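Local structure of extracellular ligand-binding receptor (Rhodopseudomonas palustris, 4DQD) at residues M96-I101 and P118-M123; W112-V117 and D339-Y344; L75-L80 and F144-G149. The protein binds aromatic keto acids such as 3-phenylpyruvic acid and probably hands them, as a solute-binding protein, to an ABC-type transporter. One frame throughout, in Å; residues are numbered along the deposited sequence.

Contact 1 (M96-I101 and P118-M123); sequences MAAAAI and PNDDIM. With PPY (3-phenylpyruvic acid), chain B.
Ala98 and Asp120 meet where a binding loop of the first lobe touches the N-terminus of a second-lobe helix, beside the ligand cleft of this type I periplasmic binding protein fold. Ala98 faces both ways: its N donates to the keto oxygen O3 of the 3-phenylpyruvic acid (3.0 Å, N-H...O angle 146°), while its carbonyl O accepts from Asp120 N at 3.3 Å. The latter bond is bent, with the donor tilted out of the carbonyl plane. With CG beside its own backbone N (chi1 -74°), the Asp120 carboxylate lies over Ala98, its OD2 3.4 Å from Ala98 CB. OD2 makes no hydrogen bond to Ala98 or Ala99; the acid is held instead through OD1, which is bonded to Tyr152 and His224. One step along, the methyl of Ala100 sits against the side chain of Asn119, the residue just before the helix, with CB to CB at 3.9 Å. Asn119 makes no capping bond to that helix; its OD1 is bonded to Lys115. Farther out, Asp121 has its CG between backbone N and carbonyl carbon (chi1 59°), which brings OD1 to 3.8 Å from Ala100 CB.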
loop_
_atom_site.group_PDB
_atom_site.type_symbol
_atom_site.label_atom_id
_atom_site.label_comp_id
_atom_site.label_asym_id
_atom_site.label_seq_id
_atom_site.Cartn_x
_atom_site.Cartn_y
_atom_site.Cartn_z
HETATM N N MSE A 96 -3.487 3.663 4.392
HETATM C CA MSE A 96 -2.184 3.104 4.028
HETATM C C MSE A 96 -2.313 1.872 3.143
HETATM O O MSE A 96 -1.316 1.219 2.834
HETATM C CB MSE A 96 -1.344 2.801 5.278
HETATM C CG MSE A 96 -1.005 4.054 6.064
HETATM SE SE MSE A 96 0.043 3.670 7.658
HETATM C CE MSE A 96 -1.303 2.709 8.746
ATOM N N ALA A 97 -3.542 1.570 2.721
ATOM C CA ALA A 97 -3.808 0.398 1.881
ATOM C C ALA A 97 -3.825 0.735 0.379
ATOM O O ALA A 97 -3.612 1.887 -0.004
ATOM C CB ALA A 97 -5.109 -0.274 2.314
ATOM N N ALA A 98 -4.062 -0.265 -0.474
ATOM C CA ALA A 98 -3.696 -0.106 -1.890
ATOM C C ALA A 98 -4.833 -0.060 -2.910
ATOM O O ALA A 98 -4.660 0.506 -3.990
ATOM C CB ALA A 98 -2.701 -1.199 -2.295
ATOM N N ALA A 99 -5.975 -0.671 -2.607
ATOM C CA ALA A 99 -7.000 -0.814 -3.643
ATOM C C ALA A 99 -7.570 0.523 -4.110
ATOM O O ALA A 99 -7.808 1.427 -3.306
ATOM C CB ALA A 99 -8.114 -1.749 -3.185
ATOM N N ALA A 100 -7.813 0.628 -5.413
ATOM C CA ALA A 100 -8.293 1.877 -5.992
ATOM C C ALA A 100 -9.620 2.317 -5.380
ATOM O O ALA A 100 -9.862 3.514 -5.212
ATOM C CB ALA A 100 -8.432 1.743 -7.511
ATOM N N ILE A 101 -10.466 1.349 -5.039
ATOM C CA ILE A 101 -11.795 1.651 -4.512
ATOM C C ILE A 101 -11.736 2.464 -3.221
ATOM O O ILE A 101 -12.729 3.059 -2.817
ATOM C CB ILE A 101 -12.610 0.350 -4.279
ATOM C CG1 ILE A 101 -14.083 0.677 -4.029
ATOM C CG2 ILE A 101 -12.012 -0.467 -3.142
ATOM C CD1 ILE A 101 -14.736 1.353 -5.202
ATOM N N PRO A 118 0.221 3.900 -4.537
ATOM C CA PRO A 118 -0.446 4.057 -5.837
ATOM C C PRO A 118 -1.601 3.077 -6.030
ATOM O O PRO A 118 -1.514 1.908 -5.635
ATOM C CB PRO A 118 0.680 3.757 -6.842
ATOM C CG PRO A 118 1.939 4.149 -6.095
ATOM C CD PRO A 118 1.677 3.706 -4.675
ATOM N N ASN A 119 -2.673 3.561 -6.644
ATOM C CA ASN A 119 -3.843 2.711 -6.915
ATOM C C ASN A 119 -3.489 1.427 -7.659
ATOM O O ASN A 119 -2.733 1.433 -8.636
ATOM C CB ASN A 119 -4.897 3.473 -7.715
ATOM C CG ASN A 119 -5.642 4.515 -6.886
ATOM O OD1 ASN A 119 -5.578 4.537 -5.651
ATOM N ND2 ASN A 119 -6.380 5.367 -7.574
ATOM N N ASP A 120 -4.073 0.321 -7.214
ATOM C CA ASP A 120 -3.767 -0.974 -7.805
ATOM C C ASP A 120 -4.107 -1.087 -9.289
ATOM O O ASP A 120 -3.496 -1.894 -9.991
ATOM C CB ASP A 120 -4.453 -2.110 -7.038
ATOM C CG ASP A 120 -3.785 -2.393 -5.711
ATOM O OD1 ASP A 120 -2.539 -2.367 -5.663
ATOM O OD2 ASP A 120 -4.498 -2.659 -4.730
ATOM N N ASP A 121 -5.072 -0.311 -9.773
ATOM C CA ASP A 121 -5.375 -0.395 -11.202
ATOM C C ASP A 121 -4.215 0.098 -12.065
ATOM O O ASP A 121 -3.962 -0.456 -13.144
ATOM C CB ASP A 121 -6.718 0.267 -11.572
ATOM C CG ASP A 121 -6.791 1.740 -11.201
ATOM O OD1 ASP A 121 -5.999 2.209 -10.367
ATOM O OD2 ASP A 121 -7.673 2.436 -11.747
ATOM N N ILE A 122 -3.496 1.111 -11.584
ATOM C CA ILE A 122 -2.296 1.581 -12.267
ATOM C C ILE A 122 -1.262 0.464 -12.307
ATOM O O ILE A 122 -0.650 0.214 -13.345
ATOM C CB ILE A 122 -1.687 2.815 -11.573
ATOM C CG1 ILE A 122 -2.728 3.929 -11.479
ATOM C CG2 ILE A 122 -0.426 3.285 -12.315
ATOM C CD1 ILE A 122 -2.310 5.081 -10.569
HETATM N N MSE A 123 -1.062 -0.203 -11.173
HETATM C CA MSE A 123 -0.086 -1.290 -11.116
HETATM C C MSE A 123 -0.501 -2.480 -11.985
HETATM O O MSE A 123 0.333 -3.083 -12.665
HETATM C CB MSE A 123 0.121 -1.764 -9.675
HETATM C CG MSE A 123 0.627 -0.692 -8.726
HETATM SE SE MSE A 123 2.325 0.112 -9.264
HETATM C CE MSE A 123 1.581 1.751 -9.978
HETATM C C1 PPY B . -4.273 -5.355 1.186
HETATM O O1 PPY B . -3.640 -6.410 1.468
HETATM O O2 PPY B . -5.490 -5.224 1.323
HETATM C C2 PPY B . -3.545 -4.227 0.624
HETATM O O3 PPY B . -4.148 -3.164 0.443
HETATM C C3 PPY B . -2.137 -4.589 0.330
HETATM C "C1'" PPY B . -1.192 -3.477 0.100
HETATM C "C2'" PPY B . -0.305 -3.544 -0.941
HETATM C "C3'" PPY B . 0.660 -2.437 -1.181
HETATM C "C4'" PPY B . 0.677 -1.351 -0.345
HETATM C "C5'" PPY B . -0.282 -1.304 0.794
HETATM C "C6'" PPY B . -1.171 -2.309 1.014
#

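Contact 2 (W112-V117 and D339-Y344); sequences WVYKVV and DNHNGY. With PPY (3-phenylpyruvic acid), chain B.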
loop_
_atom_site.group_PDB
_atom_site.type_symbol
_atom_site.label_atom_id
_atom_site.label_comp_id
_atom_site.label_asym_id
_atom_site.label_seq_id
_atom_site.Cartn_x
_atom_site.Cartn_y
_atom_site.Cartn_z
ATOM N N TRP A 112 -12.916 13.026 1.852
ATOM C CA TRP A 112 -12.149 13.113 3.099
ATOM C C TRP A 112 -10.952 12.168 3.151
ATOM O O TRP A 112 -10.227 12.134 4.143
ATOM C CB TRP A 112 -13.075 12.865 4.308
ATOM C CG TRP A 112 -14.027 13.990 4.487
ATOM C CD1 TRP A 112 -15.287 14.087 3.969
ATOM C CD2 TRP A 112 -13.783 15.216 5.184
ATOM N NE1 TRP A 112 -15.848 15.301 4.311
ATOM C CE2 TRP A 112 -14.937 16.011 5.052
ATOM C CE3 TRP A 112 -12.693 15.718 5.904
ATOM C CZ2 TRP A 112 -15.044 17.274 5.626
ATOM C CZ3 TRP A 112 -12.797 16.977 6.470
ATOM C CH2 TRP A 112 -13.965 17.742 6.329
ATOM N N VAL A 113 -10.740 11.409 2.084
ATOM C CA VAL A 113 -9.740 10.347 2.115
ATOM C C VAL A 113 -8.576 10.634 1.178
ATOM O O VAL A 113 -8.782 11.052 0.039
ATOM C CB VAL A 113 -10.383 8.995 1.727
ATOM C CG1 VAL A 113 -9.356 7.861 1.822
ATOM C CG2 VAL A 113 -11.581 8.717 2.617
ATOM N N TYR A 114 -7.355 10.394 1.656
ATOM C CA TYR A 114 -6.157 10.492 0.807
ATOM C C TYR A 114 -5.382 9.192 0.874
ATOM O O TYR A 114 -5.565 8.408 1.807
ATOM C CB TYR A 114 -5.283 11.676 1.237
ATOM C CG TYR A 114 -5.988 12.980 0.967
ATOM C CD1 TYR A 114 -5.974 13.542 -0.309
ATOM C CD2 TYR A 114 -6.738 13.604 1.957
ATOM C CE1 TYR A 114 -6.643 14.716 -0.573
ATOM C CE2 TYR A 114 -7.420 14.774 1.699
ATOM C CZ TYR A 114 -7.370 15.324 0.435
ATOM O OH TYR A 114 -8.052 16.483 0.180
ATOM N N LYS A 115 -4.520 8.958 -0.114
ATOM C CA LYS A 115 -3.962 7.616 -0.285
ATOM C C LYS A 115 -2.599 7.669 -0.950
ATOM O O LYS A 115 -2.506 7.895 -2.154
ATOM C CB LYS A 115 -4.937 6.787 -1.128
ATOM C CG LYS A 115 -4.531 5.336 -1.366
ATOM C CD LYS A 115 -5.660 4.616 -2.107
ATOM C CE LYS A 115 -5.292 3.192 -2.435
ATOM N NZ LYS A 115 -4.245 3.157 -3.506
ATOM N N VAL A 116 -1.537 7.463 -0.174
ATOM C CA VAL A 116 -0.189 7.543 -0.738
ATOM C C VAL A 116 0.265 6.325 -1.548
ATOM O O VAL A 116 1.154 6.451 -2.379
ATOM C CB VAL A 116 0.894 7.847 0.327
ATOM C CG1 VAL A 116 0.637 9.201 0.970
ATOM C CG2 VAL A 116 0.960 6.732 1.371
ATOM N N VAL A 117 -0.303 5.141 -1.298
ATOM C CA VAL A 117 0.098 3.974 -2.084
ATOM C C VAL A 117 -0.552 4.084 -3.462
ATOM O O VAL A 117 -1.738 4.361 -3.555
ATOM C CB VAL A 117 -0.366 2.662 -1.431
ATOM C CG1 VAL A 117 -0.075 1.471 -2.366
ATOM C CG2 VAL A 117 0.322 2.480 -0.074
ATOM N N ASP A 339 -10.592 15.488 -7.727
ATOM C CA ASP A 339 -11.129 14.171 -8.075
ATOM C C ASP A 339 -10.130 13.033 -7.935
ATOM O O ASP A 339 -10.518 11.862 -7.940
ATOM C CB ASP A 339 -11.724 14.170 -9.481
ATOM C CG ASP A 339 -13.000 14.979 -9.568
ATOM O OD1 ASP A 339 -13.844 14.870 -8.649
ATOM O OD2 ASP A 339 -13.153 15.725 -10.552
ATOM N N ASN A 340 -8.855 13.367 -7.771
ATOM C CA ASN A 340 -7.835 12.331 -7.612
ATOM C C ASN A 340 -7.081 12.504 -6.299
ATOM O O ASN A 340 -6.191 13.344 -6.195
ATOM C CB ASN A 340 -6.852 12.342 -8.796
ATOM C CG ASN A 340 -5.880 11.181 -8.746
ATOM O OD1 ASN A 340 -5.828 10.461 -7.762
ATOM N ND2 ASN A 340 -5.105 10.991 -9.817
ATOM N N HIS A 341 -7.469 11.720 -5.292
ATOM C CA HIS A 341 -6.859 11.788 -3.972
ATOM C C HIS A 341 -5.789 10.719 -3.784
ATOM O O HIS A 341 -5.367 10.431 -2.650
ATOM C CB HIS A 341 -7.941 11.685 -2.892
ATOM C CG HIS A 341 -8.690 12.964 -2.665
ATOM N ND1 HIS A 341 -9.497 13.157 -1.563
ATOM C CD2 HIS A 341 -8.738 14.116 -3.377
ATOM C CE1 HIS A 341 -10.012 14.374 -1.607
ATOM N NE2 HIS A 341 -9.566 14.977 -2.694
ATOM N N ASN A 342 -5.352 10.149 -4.908
ATOM C CA ASN A 342 -4.236 9.201 -4.937
ATOM C C ASN A 342 -3.012 9.961 -5.458
ATOM O O ASN A 342 -2.021 10.118 -4.736
ATOM C CB ASN A 342 -4.615 7.995 -5.811
ATOM C CG ASN A 342 -3.552 6.908 -5.831
ATOM O OD1 ASN A 342 -3.270 6.344 -6.888
ATOM N ND2 ASN A 342 -2.986 6.586 -4.672
ATOM N N GLY A 343 -3.092 10.465 -6.691
ATOM C CA GLY A 343 -2.125 11.440 -7.171
ATOM C C GLY A 343 -1.112 10.950 -8.188
ATOM O O GLY A 343 -0.212 11.698 -8.556
ATOM N N TYR A 344 -1.263 9.715 -8.659
ATOM C CA TYR A 344 -0.245 9.092 -9.506
ATOM C C TYR A 344 -0.744 8.747 -10.892
ATOM O O TYR A 344 -1.942 8.543 -11.111
ATOM C CB TYR A 344 0.247 7.796 -8.854
ATOM C CG TYR A 344 0.733 8.000 -7.448
ATOM C CD1 TYR A 344 1.982 8.576 -7.197
ATOM C CD2 TYR A 344 -0.074 7.657 -6.367
ATOM C CE1 TYR A 344 2.421 8.786 -5.888
ATOM C CE2 TYR A 344 0.350 7.846 -5.061
ATOM C CZ TYR A 344 1.602 8.412 -4.826
ATOM O OH TYR A 344 1.994 8.606 -3.511
HETATM C C1 PPY B . -4.273 -5.355 1.186
HETATM O O1 PPY B . -3.640 -6.410 1.468
HETATM O O2 PPY B . -5.490 -5.224 1.323
HETATM C C2 PPY B . -3.545 -4.227 0.624
HETATM O O3 PPY B . -4.148 -3.164 0.443
HETATM C C3 PPY B . -2.137 -4.589 0.330
HETATM C "C1'" PPY B . -1.192 -3.477 0.100
HETATM C "C2'" PPY B . -0.305 -3.544 -0.941
HETATM C "C3'" PPY B . 0.660 -2.437 -1.181
HETATM C "C4'" PPY B . 0.677 -1.351 -0.345
HETATM C "C5'" PPY B . -0.282 -1.304 0.794
HETATM C "C6'" PPY B . -1.171 -2.309 1.014
#
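This is a polar, fully buried docking of an irregular C-terminal loop, 339-344, along strand 113-115, an edge strand of the first-lobe sheet, just before the chain crosses toward the second lobe. The two backbones run nearly side by side, their end-to-end directions 20° apart, yet the one direct backbone bond, Lys115 N to His341 O, is weak; side chains do most of the joining. The ring of His341 lies over one face of Tyr114 in an offset stack, centroids 4.0 Å apart and planes at 18°, with Tyr114 CE1 over the middle of the imidazole. His341 ND1 donates nearly in its ring plane to Val113 O at 2.7 Å, and NE2 is bonded to Glu322, which together fix the ring's rotation. Asn342 extends with CG anti to its backbone N (chi1 -176°), and its ND2 bridges two carbonyls, Lys115 O at 2.9 Å and Val117 O at 2.8 Å. From the opposite face of the Val117 carbonyl comes Lys115 NZ, also at 2.8 Å from Val117 O, its chain straight until the last bend. Asn342 OD1 takes the N-H of Asn119. Two methyls of Val117 end this run at the ligand, CG1 3.6 Å from C4' of the phenyl ring. Chemically, the buried Lys115 ammonium is shared among uncharged oxygens, those of Val117 and Ala98 included, and the neighbouring Glu322 would be expected to stabilise a positive charge on His341.

Contact 3 (L75-L80 and F144-G149); sequences LTPVSL and FSDAYG. With PPY (3-phenylpyruvic acid), chain B.
Tyr148 begins its path beside Thr76, with its CB 4.1 Å from Thr76 OG1 and 3.4 Å from carboxylate oxygen O2 of the 3-phenylpyruvic acid. Since CG stands anti to the backbone N (chi1 177°), the ring swings away from helix 76-88 and lays one face on the ligand: CD1 is 3.4 Å from C2, and CE1 is 3.5 Å from C3. At the tip, OH comes to 3.7 Å from ligand C2' and is hydrogen-bonded to Thr223. In the type I periplasmic binding fold, helices 76-88 and 147-163 belong to opposite lobes, and their first turns close over the ligand together. Thr76 N gives O2 a nearly straight bond (2.6 Å, 166°), Thr76 OG1 donates to keto O3 at 2.9 Å, and the helix end would probably add to the pull on the negative carboxylate. Replacing Tyr148 by an alanine would probably uncover this face of the keto acid and leave Thr223 without its hydroxyl partner. No hydrogen bond joins the two segments directly; Thr76 CG2 lies 3.8 Å from Ala147 CB. Asp146 caps helix 147-163 through OD1, while its OD2, facing the Pro77 ring, forms a salt bridge to Arg175, which also bonds the ligand.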
loop_
_atom_site.group_PDB
_atom_site.type_symbol
_atom_site.label_atom_id
_atom_site.label_comp_id
_atom_site.label_asym_id
_atom_site.label_seq_id
_atom_site.Cartn_x
_atom_site.Cartn_y
_atom_site.Cartn_z
ATOM N N LEU A 75 -4.534 -2.599 5.377
ATOM C CA LEU A 75 -5.102 -3.499 4.381
ATOM C C LEU A 75 -6.393 -2.929 3.838
ATOM O O LEU A 75 -7.092 -2.174 4.522
ATOM C CB LEU A 75 -5.410 -4.871 5.001
ATOM C CG LEU A 75 -4.339 -5.483 5.912
ATOM C CD1 LEU A 75 -4.805 -6.853 6.438
ATOM C CD2 LEU A 75 -3.008 -5.621 5.174
ATOM N N THR A 76 -6.725 -3.315 2.615
ATOM C CA THR A 76 -7.937 -2.823 1.974
ATOM C C THR A 76 -9.254 -3.154 2.700
ATOM O O THR A 76 -10.054 -2.252 2.957
ATOM C CB THR A 76 -7.983 -3.254 0.501
ATOM O OG1 THR A 76 -6.912 -2.598 -0.193
ATOM C CG2 THR A 76 -9.320 -2.865 -0.138
ATOM N N PRO A 77 -9.491 -4.435 3.029
ATOM C CA PRO A 77 -10.781 -4.754 3.662
ATOM C C PRO A 77 -10.915 -4.082 5.026
ATOM O O PRO A 77 -12.025 -3.770 5.458
ATOM C CB PRO A 77 -10.750 -6.281 3.812
ATOM C CG PRO A 77 -9.332 -6.690 3.560
ATOM C CD PRO A 77 -8.726 -5.640 2.676
ATOM N N VAL A 78 -9.785 -3.843 5.678
ATOM C CA VAL A 78 -9.779 -3.246 7.007
ATOM C C VAL A 78 -10.015 -1.744 6.909
ATOM O O VAL A 78 -10.611 -1.131 7.806
ATOM C CB VAL A 78 -8.441 -3.556 7.733
ATOM C CG1 VAL A 78 -8.437 -2.983 9.122
ATOM C CG2 VAL A 78 -8.232 -5.077 7.799
ATOM N N SER A 79 -9.561 -1.154 5.804
ATOM C CA SER A 79 -9.674 0.291 5.593
ATOM C C SER A 79 -11.041 0.724 5.067
ATOM O O SER A 79 -11.465 1.856 5.302
ATOM C CB SER A 79 -8.606 0.759 4.595
ATOM O OG SER A 79 -7.296 0.567 5.115
ATOM N N LEU A 80 -11.715 -0.150 4.327
ATOM C CA LEU A 80 -12.979 0.228 3.693
ATOM C C LEU A 80 -13.996 0.860 4.642
ATOM O O LEU A 80 -14.558 1.919 4.321
ATOM C CB LEU A 80 -13.582 -0.960 2.944
ATOM C CG LEU A 80 -13.017 -1.091 1.530
ATOM C CD1 LEU A 80 -13.392 -2.427 0.907
ATOM C CD2 LEU A 80 -13.511 0.059 0.665
ATOM N N PHE A 144 -6.349 -13.079 -3.263
ATOM C CA PHE A 144 -7.195 -13.009 -2.078
ATOM C C PHE A 144 -8.658 -12.861 -2.473
ATOM O O PHE A 144 -8.985 -12.154 -3.434
ATOM C CB PHE A 144 -6.833 -11.787 -1.238
ATOM C CG PHE A 144 -5.551 -11.911 -0.439
ATOM C CD1 PHE A 144 -5.037 -13.144 -0.062
ATOM C CD2 PHE A 144 -4.876 -10.759 -0.040
ATOM C CE1 PHE A 144 -3.866 -13.222 0.699
ATOM C CE2 PHE A 144 -3.710 -10.818 0.717
ATOM C CZ PHE A 144 -3.200 -12.046 1.089
ATOM N N SER A 145 -9.541 -13.500 -1.704
ATOM C CA SER A 145 -10.989 -13.356 -1.885
ATOM C C SER A 145 -11.507 -12.114 -1.169
ATOM O O SER A 145 -12.365 -12.191 -0.279
ATOM C CB SER A 145 -11.725 -14.598 -1.370
ATOM O OG SER A 145 -11.237 -14.956 -0.089
ATOM N N ASP A 146 -10.958 -10.966 -1.549
ATOM C CA ASP A 146 -11.369 -9.696 -0.987
ATOM C C ASP A 146 -11.154 -8.590 -2.010
ATOM O O ASP A 146 -10.774 -8.857 -3.163
ATOM C CB ASP A 146 -10.674 -9.404 0.346
ATOM C CG ASP A 146 -9.173 -9.207 0.210
ATOM O OD1 ASP A 146 -8.715 -8.775 -0.865
ATOM O OD2 ASP A 146 -8.455 -9.491 1.189
ATOM N N ALA A 147 -11.415 -7.354 -1.605
ATOM C CA ALA A 147 -11.365 -6.237 -2.545
ATOM C C ALA A 147 -9.965 -5.974 -3.086
ATOM O O ALA A 147 -9.819 -5.429 -4.179
ATOM C CB ALA A 147 -11.921 -4.977 -1.902
ATOM N N TYR A 148 -8.937 -6.341 -2.329
ATOM C CA TYR A 148 -7.572 -6.172 -2.826
ATOM C C TYR A 148 -7.317 -7.128 -3.982
ATOM O O TYR A 148 -6.925 -6.713 -5.066
ATOM C CB TYR A 148 -6.536 -6.399 -1.725
ATOM C CG TYR A 148 -5.116 -6.307 -2.233
ATOM C CD1 TYR A 148 -4.545 -5.069 -2.514
ATOM C CD2 TYR A 148 -4.344 -7.446 -2.413
ATOM C CE1 TYR A 148 -3.244 -4.966 -2.982
ATOM C CE2 TYR A 148 -3.026 -7.356 -2.897
ATOM C CZ TYR A 148 -2.488 -6.100 -3.156
ATOM O OH TYR A 148 -1.193 -5.971 -3.618
ATOM N N GLY A 149 -7.558 -8.417 -3.754
ATOM C CA GLY A 149 -7.349 -9.389 -4.815
ATOM C C GLY A 149 -8.224 -9.100 -6.019
ATOM O O GLY A 149 -7.765 -9.103 -7.159
HETATM C C1 PPY B . -4.273 -5.355 1.186
HETATM O O1 PPY B . -3.640 -6.410 1.468
HETATM O O2 PPY B . -5.490 -5.224 1.323
HETATM C C2 PPY B . -3.545 -4.227 0.624
HETATM O O3 PPY B . -4.148 -3.164 0.443
HETATM C C3 PPY B . -2.137 -4.589 0.330
HETATM C "C1'" PPY B . -1.192 -3.477 0.100
HETATM C "C2'" PPY B . -0.305 -3.544 -0.941
HETATM C "C3'" PPY B . 0.660 -2.437 -1.181
HETATM C "C4'" PPY B . 0.677 -1.351 -0.345
HETATM C "C5'" PPY B . -0.282 -1.304 0.794
HETATM C "C6'" PPY B . -1.171 -2.309 1.014
#

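In the fold
All three contacts touch the same 3-phenylpyruvic acid. Along the chain the order is 75-80, 96-101, 112-117, 118-123, 144-149 and 339-344, so contact 1 is nested inside the loop that contact 3 closes, while contact 2 crosses both. The centres of contacts 1 and 2 lie 9 Å apart, those of 1 and 3 11 Å, and those of 2 and 3 about 17 Å. Strands 93-95 and 113-115 are neighbours in the first-lobe sheet; in the chain, helices 120-133 and 147-163 come before and after strand 138-144 of the second. Contacts 1 and 3 thus join the lobes, consistent with a closed, ligand-bound cleft, and contact 2 joins loop 339-344 to strand 113-115 beside the interlobe crossover.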